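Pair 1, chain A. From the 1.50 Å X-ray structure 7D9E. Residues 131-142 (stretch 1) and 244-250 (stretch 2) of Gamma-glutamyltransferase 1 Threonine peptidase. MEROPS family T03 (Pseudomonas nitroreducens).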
# COMPACT_ATOMS: atom_id res chain seq x y z
N VAL A 131 10.07 3.49 -11.02
CA VAL A 131 10.67 4.53 -11.85
C VAL A 131 9.76 4.89 -13.02
O VAL A 131 9.59 6.07 -13.35
CB VAL A 131 12.09 4.15 -12.29
CG1 VAL A 131 12.65 5.21 -13.24
CG2 VAL A 131 12.99 4.03 -11.07
N MET A 132 9.17 3.88 -13.67
CA MET A 132 8.23 4.17 -14.75
C MET A 132 7.01 4.93 -14.28
O MET A 132 6.55 5.86 -14.96
CB MET A 132 7.87 2.89 -15.50
CG MET A 132 7.03 3.21 -16.71
SD MET A 132 7.98 3.85 -18.02
CE MET A 132 8.85 2.28 -18.60
N GLY A 133 6.45 4.53 -13.14
CA GLY A 133 5.29 5.22 -12.60
C GLY A 133 5.55 6.69 -12.34
O GLY A 133 4.79 7.55 -12.79
N LEU A 134 6.63 6.98 -11.62
CA LEU A 134 6.94 8.37 -11.30
C LEU A 134 7.19 9.18 -12.56
O LEU A 134 6.76 10.34 -12.67
CB LEU A 134 8.15 8.42 -10.36
CG LEU A 134 7.95 7.67 -9.04
CD1 LEU A 134 9.26 7.64 -8.24
CD2 LEU A 134 6.84 8.32 -8.24
N TRP A 135 7.87 8.57 -13.55
CA TRP A 135 8.07 9.24 -14.83
C TRP A 135 6.74 9.56 -15.52
O TRP A 135 6.52 10.69 -15.97
CB TRP A 135 8.89 8.33 -15.74
CG TRP A 135 9.08 8.93 -17.10
CD1 TRP A 135 8.45 8.56 -18.25
CD2 TRP A 135 9.95 10.01 -17.45
NE1 TRP A 135 8.87 9.35 -19.29
CE2 TRP A 135 9.79 10.25 -18.83
CE3 TRP A 135 10.85 10.80 -16.72
CZ2 TRP A 135 10.51 11.23 -19.50
CZ3 TRP A 135 11.55 11.79 -17.40
CH2 TRP A 135 11.37 11.99 -18.77
N GLU A 136 5.86 8.56 -15.63
CA GLU A 136 4.59 8.78 -16.30
C GLU A 136 3.77 9.86 -15.61
O GLU A 136 3.17 10.71 -16.28
CB GLU A 136 3.80 7.48 -16.40
CG GLU A 136 4.36 6.45 -17.38
CD GLU A 136 4.47 6.95 -18.81
OE1 GLU A 136 3.93 8.03 -19.13
OE2 GLU A 136 5.12 6.25 -19.62
N ALA A 137 3.74 9.86 -14.27
CA ALA A 137 2.99 10.89 -13.57
C ALA A 137 3.57 12.27 -13.83
O ALA A 137 2.85 13.22 -14.11
CB ALA A 137 2.98 10.60 -12.06
N HIS A 138 4.90 12.39 -13.76
CA HIS A 138 5.53 13.68 -13.99
C HIS A 138 5.35 14.16 -15.43
O HIS A 138 5.10 15.35 -15.68
CB HIS A 138 7.02 13.61 -13.64
CG HIS A 138 7.68 14.95 -13.70
ND1 HIS A 138 8.50 15.33 -14.74
CD2 HIS A 138 7.60 16.01 -12.87
CE1 HIS A 138 8.91 16.57 -14.53
NE2 HIS A 138 8.38 17.00 -13.40
N GLN A 139 5.48 13.25 -16.40
CA GLN A 139 5.31 13.63 -17.79
C GLN A 139 3.93 14.22 -18.02
O GLN A 139 3.76 15.14 -18.84
CB GLN A 139 5.47 12.38 -18.66
CG GLN A 139 6.88 12.01 -18.93
CD GLN A 139 7.49 12.89 -19.99
OE1 GLN A 139 8.37 13.70 -19.71
NE2 GLN A 139 6.98 12.77 -21.21
N ARG A 140 2.93 13.71 -17.32
CA ARG A 140 1.57 14.15 -17.60
C ARG A 140 1.19 15.42 -16.84
O ARG A 140 0.48 16.27 -17.38
CB ARG A 140 0.58 13.03 -17.28
CG ARG A 140 -0.86 13.37 -17.61
CD ARG A 140 -1.74 12.12 -17.56
NE ARG A 140 -3.01 12.32 -18.25
CZ ARG A 140 -3.97 11.40 -18.30
NH1 ARG A 140 -3.80 10.22 -17.70
NH2 ARG A 140 -5.08 11.66 -18.95
N PHE A 141 1.69 15.59 -15.61
CA PHE A 141 1.19 16.64 -14.74
C PHE A 141 2.27 17.55 -14.16
O PHE A 141 1.92 18.60 -13.62
CB PHE A 141 0.41 16.02 -13.58
CG PHE A 141 -0.79 15.23 -14.00
CD1 PHE A 141 -1.85 15.86 -14.63
CD2 PHE A 141 -0.87 13.87 -13.76
CE1 PHE A 141 -2.98 15.14 -15.01
CE2 PHE A 141 -1.98 13.15 -14.14
CZ PHE A 141 -3.05 13.78 -14.75
N GLY A 142 3.54 17.19 -14.25
CA GLY A 142 4.56 17.97 -13.57
C GLY A 142 4.79 19.34 -14.17
O GLY A 142 4.52 19.60 -15.34
N ASP A 244 9.79 -4.20 -21.72
CA ASP A 244 8.36 -4.34 -21.94
C ASP A 244 7.51 -3.76 -20.81
O ASP A 244 6.29 -3.64 -20.98
CB ASP A 244 7.98 -5.82 -22.17
CG ASP A 244 8.43 -6.33 -23.53
OD1 ASP A 244 8.98 -5.54 -24.33
OD2 ASP A 244 8.26 -7.54 -23.82
N TYR A 245 8.12 -3.36 -19.68
CA TYR A 245 7.33 -2.85 -18.57
C TYR A 245 6.60 -1.56 -18.95
O TYR A 245 7.20 -0.63 -19.50
CB TYR A 245 8.19 -2.59 -17.32
CG TYR A 245 7.26 -2.22 -16.19
CD1 TYR A 245 6.56 -3.18 -15.49
CD2 TYR A 245 6.95 -0.88 -15.93
CE1 TYR A 245 5.63 -2.83 -14.51
CE2 TYR A 245 6.02 -0.53 -14.98
CZ TYR A 245 5.37 -1.51 -14.28
OH TYR A 245 4.42 -1.14 -13.34
N GLN A 246 5.31 -1.48 -18.61
CA GLN A 246 4.54 -0.27 -18.80
C GLN A 246 3.71 -0.02 -17.54
O GLN A 246 3.07 -0.94 -17.02
CB GLN A 246 3.60 -0.39 -20.00
CG GLN A 246 4.35 -0.47 -21.31
N ALA A 247 3.73 1.21 -17.05
CA ALA A 247 2.71 1.61 -16.10
C ALA A 247 1.41 1.85 -16.87
O ALA A 247 1.42 2.09 -18.08
CB ALA A 247 3.13 2.87 -15.37
N LYS A 248 0.29 1.78 -16.16
CA LYS A 248 -1.00 1.90 -16.82
C LYS A 248 -1.87 2.91 -16.10
O LYS A 248 -2.07 2.81 -14.88
CB LYS A 248 -1.73 0.54 -16.81
CG LYS A 248 -1.04 -0.52 -17.67
CD LYS A 248 -1.74 -1.86 -17.58
N TRP A 249 -2.44 3.84 -16.86
CA TRP A 249 -3.48 4.70 -16.33
C TRP A 249 -4.79 3.92 -16.37
O TRP A 249 -5.10 3.24 -17.35
CB TRP A 249 -3.61 5.95 -17.20
CG TRP A 249 -2.40 6.86 -17.16
CD1 TRP A 249 -1.38 6.93 -18.08
CD2 TRP A 249 -2.06 7.80 -16.13
NE1 TRP A 249 -0.46 7.87 -17.70
CE2 TRP A 249 -0.85 8.41 -16.49
CE3 TRP A 249 -2.68 8.19 -14.94
CZ2 TRP A 249 -0.24 9.39 -15.71
CZ3 TRP A 249 -2.07 9.15 -14.16
CH2 TRP A 249 -0.86 9.75 -14.55
N ARG A 250 -5.55 4.00 -15.27
CA ARG A 250 -6.84 3.33 -15.18
C ARG A 250 -7.87 4.30 -14.61
O ARG A 250 -7.52 5.28 -13.94
CB ARG A 250 -6.78 2.10 -14.25
CG ARG A 250 -5.60 1.15 -14.53
CD ARG A 250 -5.69 -0.04 -13.62
NE ARG A 250 -4.66 -1.07 -13.80
CZ ARG A 250 -4.70 -2.05 -14.70
NH1 ARG A 250 -5.71 -2.17 -15.53
NH2 ARG A 250 -3.70 -2.92 -14.73
O HOH W 1 4.69 3.18 -19.02
O HOH W 2 2.02 9.86 -18.66

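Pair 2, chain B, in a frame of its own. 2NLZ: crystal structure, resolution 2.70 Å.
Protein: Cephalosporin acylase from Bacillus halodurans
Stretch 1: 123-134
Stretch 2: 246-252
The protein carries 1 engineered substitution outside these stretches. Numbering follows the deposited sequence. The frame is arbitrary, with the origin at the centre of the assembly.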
# COMPACT_ATOMS: atom_id res chain seq x y z
N PRO B 123 20.25 24.45 31.91
CA PRO B 123 20.55 25.89 31.88
C PRO B 123 22.05 26.22 31.89
O PRO B 123 22.47 27.13 31.18
CB PRO B 123 19.86 26.41 33.15
CG PRO B 123 18.80 25.43 33.43
CD PRO B 123 19.38 24.11 33.05
N GLY B 124 22.83 25.46 32.65
CA GLY B 124 24.28 25.64 32.67
C GLY B 124 24.92 25.28 31.33
O GLY B 124 25.85 25.96 30.87
N ALA B 125 24.40 24.22 30.72
CA ALA B 125 24.84 23.82 29.38
C ALA B 125 24.56 24.90 28.34
O ALA B 125 25.36 25.10 27.44
CB ALA B 125 24.20 22.52 28.98
N TRP B 126 23.44 25.59 28.48
CA TRP B 126 23.12 26.70 27.60
C TRP B 126 24.21 27.76 27.70
O TRP B 126 24.83 28.11 26.70
CB TRP B 126 21.76 27.33 27.94
CG TRP B 126 20.57 26.42 27.85
CD1 TRP B 126 20.45 25.30 27.07
CD2 TRP B 126 19.32 26.57 28.53
NE1 TRP B 126 19.21 24.74 27.25
CE2 TRP B 126 18.49 25.50 28.14
CE3 TRP B 126 18.81 27.52 29.44
CZ2 TRP B 126 17.19 25.34 28.62
CZ3 TRP B 126 17.52 27.35 29.93
CH2 TRP B 126 16.73 26.27 29.51
N ALA B 127 24.44 28.24 28.91
CA ALA B 127 25.41 29.30 29.19
C ALA B 127 26.83 28.98 28.70
O ALA B 127 27.45 29.80 28.01
CB ALA B 127 25.43 29.63 30.67
N GLU B 128 27.33 27.80 29.07
CA GLU B 128 28.65 27.36 28.65
C GLU B 128 28.79 27.22 27.13
O GLU B 128 29.86 27.49 26.58
CB GLU B 128 29.03 26.03 29.32
CG GLU B 128 29.98 26.18 30.51
CD GLU B 128 31.42 26.46 30.13
OE1 GLU B 128 31.91 25.91 29.12
OE2 GLU B 128 32.08 27.24 30.85
N LEU B 129 27.71 26.82 26.47
CA LEU B 129 27.70 26.70 25.02
C LEU B 129 27.82 28.08 24.40
O LEU B 129 28.55 28.26 23.42
CB LEU B 129 26.41 26.03 24.57
CG LEU B 129 26.41 24.94 23.50
CD1 LEU B 129 27.76 24.31 23.32
CD2 LEU B 129 25.40 23.87 23.90
N ALA B 130 27.13 29.05 24.99
CA ALA B 130 27.12 30.43 24.51
C ALA B 130 28.48 31.08 24.71
O ALA B 130 29.05 31.64 23.77
CB ALA B 130 26.05 31.24 25.21
N LYS B 131 28.98 30.99 25.95
CA LYS B 131 30.26 31.56 26.33
C LYS B 131 31.39 31.05 25.45
O LYS B 131 32.22 31.82 24.98
CB LYS B 131 30.55 31.27 27.82
CG LYS B 131 31.93 31.73 28.33
CD LYS B 131 31.94 32.02 29.84
CE LYS B 131 32.21 30.77 30.69
NZ LYS B 131 33.65 30.42 30.75
N MET B 132 31.41 29.75 25.19
CA MET B 132 32.56 29.15 24.54
C MET B 132 32.54 29.25 23.02
O MET B 132 33.58 29.51 22.41
CB MET B 132 32.75 27.70 24.99
CG MET B 132 34.20 27.21 24.98
SD MET B 132 35.06 27.35 26.57
CE MET B 132 35.54 29.08 26.61
N TYR B 133 31.38 29.07 22.40
CA TYR B 133 31.32 28.98 20.93
C TYR B 133 30.23 29.80 20.26
O TYR B 133 30.11 29.76 19.04
CB TYR B 133 31.22 27.52 20.47
CG TYR B 133 32.35 26.65 20.95
CD1 TYR B 133 33.64 26.81 20.45
CD2 TYR B 133 32.15 25.68 21.94
CE1 TYR B 133 34.69 26.03 20.89
CE2 TYR B 133 33.19 24.88 22.39
CZ TYR B 133 34.46 25.07 21.87
OH TYR B 133 35.50 24.28 22.32
N GLY B 134 29.44 30.54 21.03
CA GLY B 134 28.39 31.39 20.45
C GLY B 134 28.85 32.80 20.15
O GLY B 134 29.85 33.26 20.68
N CYS B 246 27.70 23.77 43.00
CA CYS B 246 28.90 23.22 42.38
C CYS B 246 28.64 22.32 41.17
O CYS B 246 29.47 21.48 40.82
CB CYS B 246 29.87 22.59 43.40
SG CYS B 246 29.19 21.39 44.54
N TYR B 247 27.50 22.51 40.52
CA TYR B 247 27.32 21.92 39.21
C TYR B 247 28.07 22.74 38.16
O TYR B 247 27.92 23.96 38.09
CB TYR B 247 25.85 21.80 38.82
CG TYR B 247 25.67 21.54 37.33
CD1 TYR B 247 25.97 20.29 36.77
CD2 TYR B 247 25.23 22.54 36.48
CE1 TYR B 247 25.83 20.07 35.41
CE2 TYR B 247 25.08 22.32 35.12
CZ TYR B 247 25.38 21.09 34.59
OH TYR B 247 25.23 20.89 33.25
N ARG B 248 28.93 22.15 37.38
CA ARG B 248 29.19 22.72 36.08
C ARG B 248 29.08 21.73 34.95
O ARG B 248 29.31 20.55 35.10
CB ARG B 248 30.51 23.49 35.99
CG ARG B 248 31.33 23.59 37.25
CD ARG B 248 31.61 25.00 37.78
NE ARG B 248 30.99 26.06 37.00
CZ ARG B 248 30.86 27.33 37.40
NH1 ARG B 248 31.31 27.72 38.58
NH2 ARG B 248 30.29 28.21 36.60
N PRO B 249 28.67 22.23 33.81
CA PRO B 249 28.69 21.42 32.60
C PRO B 249 30.12 21.00 32.31
O PRO B 249 31.05 21.79 32.52
CB PRO B 249 28.14 22.35 31.51
CG PRO B 249 28.08 23.69 32.11
CD PRO B 249 28.10 23.57 33.59
N GLU B 250 30.30 19.76 31.88
CA GLU B 250 31.64 19.21 31.67
C GLU B 250 31.88 18.99 30.19
O GLU B 250 31.13 18.27 29.53
CB GLU B 250 31.80 17.90 32.46
CG GLU B 250 33.07 17.09 32.15
CD GLU B 250 33.23 15.88 33.06
OE1 GLU B 250 32.96 16.01 34.27
OE2 GLU B 250 33.63 14.80 32.57
N TRP B 251 32.92 19.63 29.66
CA TRP B 251 33.37 19.30 28.32
C TRP B 251 34.05 17.95 28.39
O TRP B 251 34.99 17.75 29.16
CB TRP B 251 34.31 20.36 27.76
CG TRP B 251 33.62 21.63 27.49
CD1 TRP B 251 33.62 22.74 28.27
CD2 TRP B 251 32.80 21.92 26.36
NE1 TRP B 251 32.85 23.72 27.69
CE2 TRP B 251 32.34 23.25 26.51
CE3 TRP B 251 32.42 21.20 25.22
CZ2 TRP B 251 31.51 23.86 25.57
CZ3 TRP B 251 31.60 21.81 24.29
CH2 TRP B 251 31.15 23.14 24.48
N VAL B 252 33.54 17.02 27.60
CA VAL B 252 33.98 15.65 27.67
C VAL B 252 34.39 15.24 26.25
O VAL B 252 33.99 15.89 25.28
CB VAL B 252 32.86 14.77 28.33
CG1 VAL B 252 31.73 14.50 27.36
CG2 VAL B 252 33.43 13.49 28.94

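What backbone arrangement do the two pairs share? In each, a helix passes over a segment that runs through a loop into a short strand, at 61° in pair 1 and 67° in pair 2, with axes 10.2 and 10.6 Å apart at their closest. The central residues superpose with an RMSD of 0.4 Å. The nearest CA atoms also match: Gly133(A) and Ala247(A) in pair 1 lie 5.7 Å apart, Ala125(B) and Pro249(B) in pair 2 5.6 Å.

How is the space near the matched tyrosines, Tyr245(A) and Tyr247(B), filled? In pair 1 the helix supplies Met132(A), whose CB lies 3.9 Å from CD2 of Tyr245(A) at the ring edge and whose CG is 4.1 Å from CB of Ala247(A). Pair 2 has Gly124(B) at this position, and the strand-side segment brings more bulk: Pro249(B) stands where pair 1 has Ala247(A), its CG 3.4 Å from O of Gly124(B). An ideal CB on the glycine would come within 2.8 Å of CE2 of Tyr247(B), a clash, so with Tyr247(B) where it sits, there is no room for a CB here. Pair 1 sets a large side chain against a small one; pair 2 sets a glycine against a proline ring.

How does the matched glutamate, Glu136(A) and Glu128(B), serve each tryptophan? Glu128(B) accepts a direct hydrogen bond through OE1 from NE1 of Trp251(B), at 2.8 Å, while its CG packs 3.5 Å from CG of Pro249(B). Glu136(A) works through water instead. One water donates to its OE2 and accepts from N of Ala247(A); another donates to its OE1 and O and accepts a weak bond from NE1 of Trp249(A). Proline has no backbone N-H to offer, so the first of these bridges has no equivalent donor in pair 2.

What surrounds the indole, whose side-chain centres differ by just 0.4 Å after superposition? In pair 1 Arg140(A) lies over one face, making a cation-pi contact with CZ 4.7 Å from the centroid of the six-membered ring of Trp249(A), and a CH-pi contact with CD 4.0 Å from that centroid. The matching Met132(B) brings CB to 4.1 Å from CZ2 of Trp251(B), with its sulfur placed obliquely. Beside it, where pair 1 has Ala137(A), pair 2 has Leu129(B), whose CD1 reaches 3.8 Å from CH2 of Trp251(B). At the last position in contact, CE2 of Phe141(A) meets CH2 of Trp249(A) obliquely at 3.6 Å, whereas Tyr133(B) turns its edge toward the face of Trp251(B), CE2 to CH2 3.4 Å.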